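Local coordinates for protein 2-hydroxyethylphosphonate dioxygenase (Streptomyces viridochromogenes, PDB 4YAR) that converts 2-hydroxyethylphosphonate and dioxygen to hydroxymethylphosphonate and formate with a non-heme ferrous iron, a step in bialaphos biosynthesis, at residues 16-19 and 20-23; 30-33 and 34-37. The protein carries 1 engineered substitution. All blocks are in the same frame, centred on the assembly; numbering follows the deposited sequence.

Interaction 1 of 2, residues 16-19 and 20-23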
ATOM      1  N   LYS A  16      32.311  -6.758 -10.782  1.00 22.46           N
ATOM      2  CA  LYS A  16      33.554  -7.222 -10.151  1.00 26.32           C
ATOM      3  C   LYS A  16      34.712  -6.239 -10.245  1.00 28.77           C
ATOM      4  O   LYS A  16      35.859  -6.659 -10.481  1.00 30.73           O
ATOM      5  CB  LYS A  16      34.023  -8.616 -10.672  1.00 29.34           C
ATOM      6  CG  LYS A  16      32.947  -9.685 -10.743  1.00 32.23           C
ATOM      7  CD  LYS A  16      33.541 -11.044 -11.144  1.00 33.78           C
ATOM      8  CE  LYS A  16      32.564 -12.181 -10.942  1.00 34.36           C
ATOM      9  NZ  LYS A  16      32.066 -12.328  -9.532  1.00 32.45           N
ATOM     10  N   TYR A  17      34.440  -4.948 -10.015  1.00 29.11           N
ATOM     11  CA  TYR A  17      35.481  -3.961  -9.906  1.00 27.21           C
ATOM     12  C   TYR A  17      35.808  -3.628  -8.434  1.00 26.36           C
ATOM     13  O   TYR A  17      34.902  -3.443  -7.599  1.00 24.85           O
ATOM     14  CB  TYR A  17      35.091  -2.643 -10.582  1.00 28.44           C
ATOM     15  CG  TYR A  17      34.697  -2.662 -12.037  1.00 28.66           C
ATOM     16  CD1 TYR A  17      35.164  -3.634 -12.932  1.00 30.23           C
ATOM     17  CD2 TYR A  17      33.927  -1.638 -12.538  1.00 30.61           C
ATOM     18  CE1 TYR A  17      34.800  -3.600 -14.263  1.00 32.45           C
ATOM     19  CE2 TYR A  17      33.550  -1.592 -13.854  1.00 31.96           C
ATOM     20  CZ  TYR A  17      34.005  -2.576 -14.722  1.00 35.30           C
ATOM     21  OH  TYR A  17      33.617  -2.498 -16.036  1.00 40.09           O
ATOM     22  N   THR A  18      37.099  -3.504  -8.136  1.00 32.88           N
ATOM     23  CA  THR A  18      37.518  -3.024  -6.816  1.00 36.62           C
ATOM     24  C   THR A  18      37.281  -1.510  -6.753  1.00 36.05           C
ATOM     25  O   THR A  18      36.973  -0.879  -7.751  1.00 31.43           O
ATOM     26  CB  THR A  18      38.992  -3.292  -6.524  1.00 36.11           C
ATOM     27  OG1 THR A  18      39.804  -2.554  -7.444  1.00 33.86           O
ATOM     28  CG2 THR A  18      39.297  -4.797  -6.660  1.00 40.62           C
ATOM     29  N   ALA A  19      37.338  -0.994  -5.539  1.00 36.62           N
ATOM     30  CA  ALA A  19      37.319   0.429  -5.272  1.00 35.09           C
ATOM     31  C   ALA A  19      38.327   1.121  -6.174  1.00 32.32           C
ATOM     32  O   ALA A  19      38.000   2.061  -6.886  1.00 29.14           O
ATOM     33  CB  ALA A  19      37.712   0.643  -3.816  1.00 38.90           C
ATOM     34  N   ALA A  20      39.565   0.630  -6.166  1.00 32.46           N
ATOM     35  CA  ALA A  20      40.607   1.243  -6.983  1.00 27.73           C
ATOM     36  C   ALA A  20      40.311   1.228  -8.469  1.00 30.67           C
ATOM     37  O   ALA A  20      40.607   2.209  -9.163  1.00 29.75           O
ATOM     38  CB  ALA A  20      41.972   0.590  -6.728  1.00 33.71           C
ATOM     39  N   GLN A  21      39.751   0.123  -8.963  1.00 28.00           N
ATOM     40  CA  GLN A  21      39.487  -0.024 -10.361  1.00 29.18           C
ATOM     41  C   GLN A  21      38.363   0.867 -10.742  1.00 25.43           C
ATOM     42  O   GLN A  21      38.356   1.400 -11.842  1.00 29.81           O
ATOM     43  CB  GLN A  21      39.086  -1.466 -10.731  1.00 31.26           C
ATOM     44  CG  GLN A  21      40.225  -2.460 -10.793  1.00 34.29           C
ATOM     45  CD  GLN A  21      39.773  -3.917 -10.854  1.00 39.25           C
ATOM     46  OE1 GLN A  21      38.800  -4.308 -10.225  1.00 37.75           O
ATOM     47  NE2 GLN A  21      40.549  -4.740 -11.552  1.00 43.50           N
ATOM     48  N   THR A  22      37.357   0.959  -9.882  1.00 24.71           N
ATOM     49  CA  THR A  22      36.186   1.811 -10.156  1.00 24.10           C
ATOM     50  C   THR A  22      36.670   3.295 -10.284  1.00 25.83           C
ATOM     51  O   THR A  22      36.321   3.995 -11.218  1.00 24.71           O
ATOM     52  CB  THR A  22      35.083   1.580  -9.098  1.00 25.86           C
ATOM     53  OG1 THR A  22      34.625   0.191  -9.192  1.00 23.09           O
ATOM     54  CG2 THR A  22      33.917   2.473  -9.335  1.00 24.51           C
ATOM     55  N   ALA A  23      37.512   3.709  -9.344  1.00 30.29           N
ATOM     56  CA  ALA A  23      38.013   5.098  -9.328  1.00 31.78           C
ATOM     57  C   ALA A  23      38.772   5.414 -10.630  1.00 34.68           C
ATOM     58  O   ALA A  23      38.544   6.483 -11.257  1.00 34.56           O
ATOM     59  CB  ALA A  23      38.862   5.329  -8.086  1.00 31.34           C
TER
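The edge of the Tyr17 ring meets Thr22 OG1, which sits near the ring plane and touches Tyr17 CB at 3.2 Å, the two side chains crossing at about a right angle. The other flat group, the Gln21 carboxamide, turns back over the start of the helix. In its plane and on a lone pair, OE1 accepts from Thr18 N at 2.8 Å in a nearly straight bond (N-H...O 170°). Thr18 OG1 lies between its backbone N and carbonyl carbon (chi1 64°), which aims it at Gln21 N, 3.1 Å away. These reciprocal bonds form a capping box with Thr18 as N-cap. Thr18 O is gripped twice from opposite faces of its plane: Thr22 N donates at 2.8 Å, and Thr22 OG1 comes from above the carbonyl plane at 3.0 Å. One residue further along, Ala23 N donates to Ala19 O at 3.0 Å. Lys16, with positive phi, ends helix 5-15 in a Schellman motif, so one helix stops and the next is capped within three residues. Chemically, the Thr18 hydroxyl takes up an N-H of the first helical turn, and the uncharged Gln21 amide serves where a capping box often uses a carboxylate.

Interaction 2 of 2, residues 30-33 and 34-37. With CD (cadmium ion), chain F.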
ATOM      1  N   LEU A  30      40.357   8.247  -5.510  1.00 27.56           N
ATOM      2  CA  LEU A  30      39.987   7.071  -4.743  1.00 33.34           C
ATOM      3  C   LEU A  30      39.401   7.408  -3.403  1.00 33.53           C
ATOM      4  O   LEU A  30      38.398   6.814  -3.012  1.00 31.71           O
ATOM      5  CB  LEU A  30      41.177   6.146  -4.576  1.00 32.31           C
ATOM      6  CG  LEU A  30      40.975   4.877  -3.756  1.00 35.15           C
ATOM      7  CD1 LEU A  30      39.696   4.107  -4.121  1.00 34.20           C
ATOM      8  CD2 LEU A  30      42.216   4.014  -3.994  1.00 39.19           C
ATOM      9  N   ASP A  31      40.005   8.378  -2.708  1.00 33.61           N
ATOM     10  CA  ASP A  31      39.514   8.832  -1.429  1.00 30.15           C
ATOM     11  C   ASP A  31      38.090   9.283  -1.503  1.00 31.30           C
ATOM     12  O   ASP A  31      37.313   9.014  -0.593  1.00 30.16           O
ATOM     13  CB  ASP A  31      40.444   9.887  -0.732  1.00 32.98           C
ATOM     14  CG  ASP A  31      40.725  11.179  -1.546  1.00 33.73           C
ATOM     15  OD1 ASP A  31      40.128  11.466  -2.599  1.00 33.57           O
ATOM     16  OD2 ASP A  31      41.633  11.940  -1.088  1.00 33.05           O
ATOM     17  N   ASP A  32      37.722   9.937  -2.602  1.00 25.27           N
ATOM     18  CA  ASP A  32      36.330  10.310  -2.802  1.00 28.46           C
ATOM     19  C   ASP A  32      35.400   9.069  -2.895  1.00 26.87           C
ATOM     20  O   ASP A  32      34.323   9.011  -2.288  1.00 29.35           O
ATOM     21  CB  ASP A  32      36.175  11.171  -4.047  1.00 25.66           C
ATOM     22  CG  ASP A  32      36.584  12.637  -3.839  1.00 24.00           C
ATOM     23  OD1 ASP A  32      36.882  13.088  -2.721  1.00 19.04           O
ATOM     24  OD2 ASP A  32      36.564  13.318  -4.874  1.00 29.43           O
ATOM     25  N   LEU A  33      35.825   8.057  -3.634  1.00 30.42           N
ATOM     26  CA  LEU A  33      34.993   6.845  -3.757  1.00 31.95           C
ATOM     27  C   LEU A  33      34.881   6.069  -2.446  1.00 31.77           C
ATOM     28  O   LEU A  33      33.786   5.595  -2.107  1.00 30.28           O
ATOM     29  CB  LEU A  33      35.536   5.929  -4.837  1.00 30.68           C
ATOM     30  CG  LEU A  33      34.671   4.706  -5.194  1.00 30.52           C
ATOM     31  CD1 LEU A  33      33.285   5.071  -5.678  1.00 30.14           C
ATOM     32  CD2 LEU A  33      35.398   4.026  -6.319  1.00 28.80           C
ATOM     33  N   ARG A  34      35.980   5.957  -1.694  1.00 33.07           N
ATOM     34  CA  ARG A  34      35.950   5.319  -0.367  1.00 34.75           C
ATOM     35  C   ARG A  34      34.987   6.041   0.549  1.00 40.08           C
ATOM     36  O   ARG A  34      34.242   5.397   1.313  1.00 41.82           O
ATOM     37  CB  ARG A  34      37.349   5.250   0.253  1.00 39.53           C
ATOM     38  CG  ARG A  34      38.296   4.311  -0.499  1.00 44.60           C
ATOM     39  CD  ARG A  34      39.547   3.947   0.299  1.00 50.20           C
ATOM     40  NE  ARG A  34      39.175   3.602   1.680  1.00 59.46           N
ATOM     41  CZ  ARG A  34      39.490   4.283   2.792  1.00 61.21           C
ATOM     42  NH1 ARG A  34      40.275   5.371   2.773  1.00 59.26           N
ATOM     43  NH2 ARG A  34      39.033   3.843   3.963  1.00 60.37           N
ATOM     44  N   ARG A  35      34.932   7.368   0.433  1.00 42.11           N
ATOM     45  CA  ARG A  35      33.992   8.159   1.234  1.00 44.59           C
ATOM     46  C   ARG A  35      32.544   8.001   0.782  1.00 39.43           C
ATOM     47  O   ARG A  35      31.643   7.883   1.619  1.00 39.91           O
ATOM     48  CB  ARG A  35      34.400   9.639   1.247  1.00 48.03           C
ATOM     49  CG  ARG A  35      34.132  10.320   2.577  1.00 54.04           C
ATOM     50  CD  ARG A  35      34.637  11.753   2.627  1.00 52.34           C
ATOM     51  NE  ARG A  35      34.226  12.472   1.429  1.00 56.10           N
ATOM     52  CZ  ARG A  35      35.008  12.700   0.372  1.00 56.59           C
ATOM     53  NH1 ARG A  35      36.289  12.308   0.379  1.00 60.81           N
ATOM     54  NH2 ARG A  35      34.513  13.341  -0.699  1.00 49.89           N
ATOM     55  N   LEU A  36      32.317   7.987  -0.528  1.00 37.89           N
ATOM     56  CA  LEU A  36      31.011   7.701  -1.080  1.00 37.34           C
ATOM     57  C   LEU A  36      30.434   6.358  -0.539  1.00 44.13           C
ATOM     58  O   LEU A  36      29.203   6.168  -0.485  1.00 40.79           O
ATOM     59  CB  LEU A  36      31.070   7.692  -2.591  1.00 36.33           C
ATOM     60  CG  LEU A  36      31.307   9.054  -3.262  1.00 37.90           C
ATOM     61  CD1 LEU A  36      31.378   8.913  -4.786  1.00 38.35           C
ATOM     62  CD2 LEU A  36      30.228  10.039  -2.854  1.00 39.36           C
ATOM     63  N   LEU A  37      31.316   5.433  -0.163  1.00 43.03           N
ATOM     64  CA  LEU A  37      30.909   4.215   0.545  1.00 48.11           C
ATOM     65  C   LEU A  37      30.859   4.603   2.044  1.00 52.30           C
ATOM     66  O   LEU A  37      31.739   4.292   2.831  1.00 56.69           O
ATOM     67  CB  LEU A  37      31.857   3.047   0.198  1.00 43.47           C
ATOM     68  CG  LEU A  37      32.155   2.801  -1.303  1.00 44.11           C
ATOM     69  CD1 LEU A  37      33.449   2.022  -1.510  1.00 47.91           C
ATOM     70  CD2 LEU A  37      31.028   2.134  -2.093  1.00 41.53           C
TER
HETATM   71 CD    CD F 505      37.709  15.090  -3.553  1.00 24.62          CD
HETATM   72  O   HOH W   1      39.695  13.976  -3.379  1.00 27.07           O
HETATM   73  O   HOH W   2      35.844  15.853  -3.485  1.00 26.40           O
HETATM   74  O   HOH W   3      37.473  14.522  -5.364  1.00 43.77           O
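Asp32 and Arg35 lie side by side, one turn apart on helix 30-36, and point the same way, yet their flat ends stand almost perpendicular, with the carboxylate and guanidinium planes 89° apart. Arg35 comes end-on, its chain bent at chi3 (47°), and both terminal nitrogens hold one oxygen: NH2 donates to Asp32 OD1 at 3.1 Å and NH1 to the same OD1 at 3.3 Å. That oxygen lies in the guanidinium plane, whereas NH2 reaches it from well above the carboxylate plane and NH1 from the anti side. Asp32 also chelates a cadmium ion, through OD1 at 2.3 Å and OD2 at 2.5 Å, and three waters complete the ligands seen. One of these waters donates to Asp31 OD1 at 2.7 Å, making Asp31 a second-shell residue. Sharing OD1 between metal and arginine probably keeps the carboxylate ionised; Arg35 NH2 has a further salt bridge with Glu43. Elsewhere Leu30 CD1 rests obliquely on the Arg34 chain, 3.9 Å from Arg34 CG. Leu33 CD1 approaches Leu36 CD1 at 4.4 Å. Leu33 and Leu36 are buried, packing on Leu8 of helix 5-15 and Leu52 of helix 49-55, and Leu36 also touches Glu43; Leu33 meets Thr22 and Ala23 of helix 19-26, while Leu37 reaches Leu8 and Met12 of helix 5-15.

Interaction 1 begins helix 19-26 and interaction 2 spans helix 30-36, consecutive helices of a cro/C1-type domain that, by similarity, form its helix-turn-helix. Their centres are 11 Å apart and they meet directly: Leu33 CD2 lies 3.3 Å from Ala19 O and 3.7 Å from Thr22 CG2, while Leu30 CD1 is 3.8 Å from Ala19 O. Leu30 and Leu33 of the second helix thus pack against the start of the one before it. Neither contact includes the iron ligands His129 and His182, and the centres of both lie more than 35 Å from the chain centre. Lys16, in interaction 1, nevertheless contributes to a substrate site shared between dimer partners. The cadmium at Asp32 is separate from the one bound by His129 and His182.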